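Local coordinates for UspA domain-containing protein (Pyrococcus horikoshii, PDB 2DUM) that is of unknown function but belongs to the universal stress protein A family, many of whose members bind ATP, at residues Leu136-Thr139 and Val140-Leu144; Asp13-Glu16 and Gly17-Arg20; Trp106-Ile109 and Val110-Ala113. All blocks are in the same frame, centred on the assembly; numbering follows the deposited sequence.

Contact 1 of 3, residues Leu136-Thr139 and Val140-Leu144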
# COMPACT_ATOMS: atom_id res chain seq x y z
N LEU A 136 -8.44 9.34 5.58
CA LEU A 136 -7.45 8.32 5.62
C LEU A 136 -7.53 7.37 6.79
O LEU A 136 -7.49 6.18 6.62
CB LEU A 136 -6.06 8.86 5.45
CG LEU A 136 -5.48 7.67 4.69
CD1 LEU A 136 -6.37 7.29 3.40
CD2 LEU A 136 -3.94 7.80 4.45
N GLY A 137 -7.66 7.83 8.01
CA GLY A 137 -7.44 6.88 9.08
C GLY A 137 -6.09 7.31 9.58
O GLY A 137 -5.21 7.66 8.79
N SER A 138 -5.96 7.38 10.89
CA SER A 138 -4.72 7.88 11.47
C SER A 138 -3.94 6.77 12.21
O SER A 138 -2.71 6.96 12.45
CB SER A 138 -4.99 9.07 12.38
OG SER A 138 -4.87 8.68 13.76
N THR A 139 -4.61 5.65 12.57
CA THR A 139 -3.84 4.43 12.76
C THR A 139 -3.05 4.15 11.48
O THR A 139 -1.84 3.86 11.54
CB THR A 139 -4.64 3.15 13.26
OG1 THR A 139 -3.89 2.55 14.33
CG2 THR A 139 -4.80 2.05 12.16
N VAL A 140 -3.72 4.27 10.34
CA VAL A 140 -3.16 3.93 9.07
C VAL A 140 -1.92 4.77 8.82
O VAL A 140 -0.80 4.27 8.92
CB VAL A 140 -4.19 4.08 7.98
CG1 VAL A 140 -3.59 3.76 6.68
CG2 VAL A 140 -5.39 3.16 8.24
N MET A 141 -2.13 6.02 8.51
CA MET A 141 -1.09 7.00 8.55
C MET A 141 0.12 6.70 9.50
O MET A 141 1.31 6.85 9.11
CB MET A 141 -1.71 8.31 8.98
CG MET A 141 -2.51 9.03 7.92
SD MET A 141 -1.65 9.21 6.33
CE MET A 141 -2.73 10.48 5.58
N ARG A 142 -0.16 6.32 10.74
CA ARG A 142 0.95 6.17 11.67
C ARG A 142 1.80 4.88 11.47
O ARG A 142 3.05 4.91 11.56
CB ARG A 142 0.50 6.39 13.12
CG ARG A 142 0.44 7.92 13.48
CD ARG A 142 0.37 8.31 15.05
NE ARG A 142 -0.88 9.06 15.34
CZ ARG A 142 -2.10 8.51 15.52
NH1 ARG A 142 -3.15 9.28 15.74
NH2 ARG A 142 -2.27 7.17 15.51
N VAL A 143 1.13 3.77 11.17
CA VAL A 143 1.87 2.61 10.67
C VAL A 143 2.59 3.02 9.39
O VAL A 143 3.83 2.91 9.34
CB VAL A 143 1.00 1.37 10.43
CG1 VAL A 143 1.84 0.24 10.07
CG2 VAL A 143 0.31 1.03 11.66
N LEU A 144 1.84 3.52 8.40
CA LEU A 144 2.45 4.04 7.19
C LEU A 144 3.82 4.64 7.37
O LEU A 144 4.75 4.31 6.63
CB LEU A 144 1.59 5.08 6.57
CG LEU A 144 1.37 4.48 5.22
CD1 LEU A 144 0.30 5.24 4.45
CD2 LEU A 144 2.65 4.46 4.51

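Contact 2 of 3, residues Asp13-Glu16 and Gly17-Arg20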
# COMPACT_ATOMS: atom_id res chain seq x y z
N ASP A 13 -9.96 -4.43 13.04
CA ASP A 13 -10.36 -3.34 13.84
C ASP A 13 -11.60 -3.82 14.48
O ASP A 13 -12.25 -3.12 15.20
CB ASP A 13 -10.75 -2.30 12.80
CG ASP A 13 -10.98 -0.96 13.40
OD1 ASP A 13 -10.90 -0.99 14.65
OD2 ASP A 13 -11.23 0.07 12.67
N PHE A 14 -11.94 -5.05 14.18
CA PHE A 14 -13.29 -5.50 14.35
C PHE A 14 -14.30 -4.53 13.83
O PHE A 14 -15.45 -4.90 13.80
CB PHE A 14 -13.59 -5.91 15.77
CG PHE A 14 -12.97 -7.19 16.11
CD1 PHE A 14 -13.19 -8.28 15.29
CD2 PHE A 14 -12.06 -7.30 17.19
CE1 PHE A 14 -12.52 -9.50 15.59
CE2 PHE A 14 -11.38 -8.53 17.49
CZ PHE A 14 -11.60 -9.62 16.72
N SER A 15 -13.88 -3.36 13.35
CA SER A 15 -14.79 -2.41 12.74
C SER A 15 -15.55 -2.90 11.51
O SER A 15 -15.29 -3.97 10.96
CB SER A 15 -14.04 -1.16 12.29
OG SER A 15 -13.21 -1.43 11.16
N GLU A 16 -16.48 -2.06 11.07
CA GLU A 16 -17.02 -2.03 9.68
C GLU A 16 -15.97 -2.22 8.56
O GLU A 16 -16.00 -3.17 7.74
CB GLU A 16 -17.60 -0.59 9.45
CG GLU A 16 -18.95 -0.20 10.08
CD GLU A 16 -20.05 -1.20 9.69
OE1 GLU A 16 -19.73 -2.45 9.70
OE2 GLU A 16 -21.22 -0.73 9.39
N GLY A 17 -15.07 -1.23 8.59
CA GLY A 17 -14.05 -0.92 7.61
C GLY A 17 -13.23 -2.13 7.41
O GLY A 17 -12.84 -2.41 6.27
N ALA A 18 -13.06 -2.86 8.53
CA ALA A 18 -12.22 -4.03 8.70
C ALA A 18 -12.81 -5.20 7.96
O ALA A 18 -12.10 -5.86 7.25
CB ALA A 18 -12.07 -4.33 10.15
N TYR A 19 -14.12 -5.40 8.06
CA TYR A 19 -14.75 -6.48 7.29
C TYR A 19 -14.89 -6.17 5.83
O TYR A 19 -14.79 -7.04 5.01
CB TYR A 19 -16.13 -6.75 7.84
CG TYR A 19 -16.03 -7.40 9.16
CD1 TYR A 19 -16.16 -6.65 10.34
CD2 TYR A 19 -15.77 -8.78 9.25
CE1 TYR A 19 -16.05 -7.25 11.59
CE2 TYR A 19 -15.66 -9.41 10.50
CZ TYR A 19 -15.79 -8.63 11.67
OH TYR A 19 -15.64 -9.25 12.89
N ARG A 20 -15.19 -4.93 5.50
CA ARG A 20 -15.23 -4.52 4.13
C ARG A 20 -13.90 -4.73 3.44
O ARG A 20 -13.83 -5.27 2.31
CB ARG A 20 -15.64 -3.08 4.07
CG ARG A 20 -17.16 -2.84 3.76
CD ARG A 20 -17.85 -3.74 2.65
NE ARG A 20 -17.40 -3.60 1.23
CZ ARG A 20 -17.82 -4.37 0.19
NH1 ARG A 20 -18.72 -5.36 0.33
NH2 ARG A 20 -17.35 -4.13 -1.04

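Contact 3 of 3, residues Trp106-Ile109 and Val110-Ala113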
# COMPACT_ATOMS: atom_id res chain seq x y z
N TRP A 106 -1.31 1.43 16.40
CA TRP A 106 -0.21 1.50 15.40
C TRP A 106 1.12 0.94 15.92
O TRP A 106 2.00 0.60 15.14
CB TRP A 106 0.08 2.92 14.91
CG TRP A 106 1.06 3.58 15.80
CD1 TRP A 106 2.45 3.42 15.84
CD2 TRP A 106 0.73 4.43 16.84
NE1 TRP A 106 2.97 4.16 16.87
CE2 TRP A 106 1.94 4.79 17.50
CE3 TRP A 106 -0.50 4.93 17.31
CZ2 TRP A 106 1.95 5.61 18.61
CZ3 TRP A 106 -0.48 5.77 18.41
CH2 TRP A 106 0.74 6.11 19.06
N ASP A 107 1.28 0.93 17.23
CA ASP A 107 2.58 0.63 17.74
C ASP A 107 2.67 -0.88 17.87
O ASP A 107 3.72 -1.52 17.66
CB ASP A 107 2.82 1.38 19.05
CG ASP A 107 4.27 1.20 19.57
OD1 ASP A 107 4.44 0.77 20.75
OD2 ASP A 107 5.27 1.43 18.82
N GLU A 108 1.55 -1.48 18.16
CA GLU A 108 1.57 -2.90 18.18
C GLU A 108 1.70 -3.47 16.76
O GLU A 108 2.58 -4.28 16.50
CB GLU A 108 0.36 -3.42 18.93
CG GLU A 108 0.38 -3.01 20.41
CD GLU A 108 1.78 -3.12 21.07
OE1 GLU A 108 2.10 -2.25 21.96
OE2 GLU A 108 2.53 -4.08 20.72
N ILE A 109 0.82 -3.00 15.85
CA ILE A 109 0.95 -3.27 14.42
C ILE A 109 2.42 -3.25 13.99
O ILE A 109 2.90 -4.21 13.40
CB ILE A 109 0.24 -2.20 13.57
CG1 ILE A 109 -1.16 -1.87 14.07
CG2 ILE A 109 0.12 -2.65 12.21
CD1 ILE A 109 -2.08 -2.96 13.97
N VAL A 110 3.14 -2.18 14.29
CA VAL A 110 4.47 -2.02 13.78
C VAL A 110 5.45 -2.97 14.50
O VAL A 110 6.44 -3.50 13.95
CB VAL A 110 4.89 -0.61 14.00
CG1 VAL A 110 6.35 -0.45 13.63
CG2 VAL A 110 4.02 0.30 13.18
N LYS A 111 5.16 -3.15 15.77
CA LYS A 111 5.98 -4.02 16.61
C LYS A 111 5.89 -5.41 16.05
O LYS A 111 6.90 -5.99 15.72
CB LYS A 111 5.64 -3.92 18.12
CG LYS A 111 6.72 -3.14 18.93
CD LYS A 111 6.20 -2.18 19.98
CE LYS A 111 5.66 -2.96 21.15
NZ LYS A 111 4.89 -2.06 22.09
N VAL A 112 4.69 -5.90 15.88
CA VAL A 112 4.46 -7.24 15.38
C VAL A 112 4.88 -7.39 13.92
O VAL A 112 5.35 -8.44 13.53
CB VAL A 112 2.97 -7.61 15.47
CG1 VAL A 112 2.64 -8.80 14.57
CG2 VAL A 112 2.50 -7.86 16.94
N ALA A 113 4.69 -6.38 13.08
CA ALA A 113 5.16 -6.51 11.73
C ALA A 113 6.58 -6.95 11.85
O ALA A 113 6.91 -8.04 11.41
CB ALA A 113 5.08 -5.23 11.03

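Contact 1 of 3, residues Leu136-Thr139 and Val140-Leu144
Gly137, whose carbonyl lies against the side chains of Val140 and Met141, adopts backbone angles (phi 106°, psi 136°) that a residue with a side chain would reach only with difficulty, because its beta carbon would collide with the carbonyl oxygen of Leu136. It is the N-cap of helix 138-146, and the pair Gly137-Ser138 probably corresponds to the closing Gly-(Ser/Thr) of the G-2X-G-9X-G-(S/T) motif of universal stress proteins, whose first glycine is not kept here. In nucleotide-binding relatives this helix start faces the phosphates, and a similar role here is possible but unproven. The helical bonds begin weakly, with Met141 N 3.5 Å from Gly137 O, and strengthen one residue on, where Arg142 N donates to Ser138 O at 3.1 Å. Val143 N then reaches Thr139 O at 3.0 Å in a nearly straight bond. With CG1 of Val140 anti to its backbone N (chi1 179°), the other branch, CG2, swings beside that nitrogen and back toward the turn, 4.0 Å from Leu136 O. The side chains of Leu136 and Met141 pack against each other across the helix start, though the exact position of the thioether methyl is doubtful. On the dimer side, Leu136 packs on Leu144 of the second subunit, so the residue just before the cap also belongs to the subunit interface. Along another side of the helix, the bend of Arg142 at chi3 folds its long chain back over the first turn, while Trp106 of helix 105-115 touches it as well. Ser138 O sits over one face of the guanidinium, 3.1 Å above its plane and displaced toward the rim.

Contact 2 of 3, residues Asp13-Glu16 and Gly17-Arg20
Between Ser15 and Ala18, whose CA atoms stand 5.1 Å apart, the chain turns from the loop after strand 7-11 into the first turn of helix 16-28. The regular helical pattern is plain by Arg20, whose N donates to Glu16 O at 3.0 Å, almost straight (170°). Ser15 is the N-cap. Its OG, held between backbone N and carbonyl carbon (chi1 71°), is turned over the helix start and accepts from Ala18 N at 3.0 Å. The same hydroxyl gives a weak bond to OD2 of Asp13, 2.9 Å from OG, which may help hold it in its capping orientation. Ala18 CB packs against Asp13 CB, 3.6 Å away. Farther out, the hydroxyl OH of Tyr19 meets Phe14 at its ring edge, in the ring plane, 3.6 Å from CD1. Lys83 adds a cation-pi contact to Tyr19, and His40 meets Phe14 edge-to-face. Gly17 is tied by backbone bonding to Gly127. This is a serine N-cap at the first beta-alpha junction of a Rossmann-like fold, a loop that lines the nucleotide pocket in ATP-binding universal stress proteins.

Contact 3 of 3, residues Trp106-Ile109 and Val110-Ala113
A salt-bridge network on one side of helix 105-115 joins Asp107 and Glu108 to Lys111, a worked case of i to i+4 and i to i+3 pairing converging on one ammonium group. Lys111 bends at chi2 and chi3, which brings NZ back along the helix between the two acids. Glu108 runs beside the lysine, pointing the same way, and its OE1 takes NZ at 2.8 Å on the syn side, 24° out of the carboxylate plane. Asp107 is crossed obliquely instead: OD1 receives NZ at 3.2 Å from above its carboxylate plane (44° out of it). The anti placement of Asp107 CG relative to its own N (chi1 -174°) carries the acid toward the lysine, although the CB of Asp107 heads away from the later turn. The second oxygen of Glu108, OE2, is engaged by Arg101 of strand 95-103, so this buried carboxylate serves two cations and links the helix to the sheet edge. With an alanine here, Arg101 would probably lose its acidic mate and Lys111 would be left to Asp107 alone, its ammonium group less firmly placed. Beneath the charges the helix is regular, with Val112 N 2.7 Å from Glu108 O and Ala113 N 2.8 Å from Ile109 O. At its start the indole of Trp106 has Asp107 CB over one face, while Val110 CG2 lies loosely at the ring edge, its exact place uncertain. Trp106, Ile109 and Val110 all touch Val143 of helix 138-146. On the sheet side, Ile109 rests on Pro11 and Val41, and Val112 on Leu9, Leu39 and Ile99, so the helix spans strands 7-11, 35-43 and 95-103.

In the fold
All three contacts belong to helices flanking one five-stranded parallel sheet of order 3-2-1-4-5, the Rossmann-like core of the universal stress proteins. Along the chain, contact 2 comes first, then contact 3, then contact 1. Contacts 1 and 3 have centres about 12 Å apart and touch directly, as helices 138-146 and 105-115 pack together through Val143, Ile109 and Trp106. Contact 2 stands apart, its centre about 15 Å from that of contact 1 and 18 Å from that of contact 3, on the opposite side of the chain's centre from the latter. The helix starts of contacts 1 and 2 probably border the pocket that holds nucleotide in relatives.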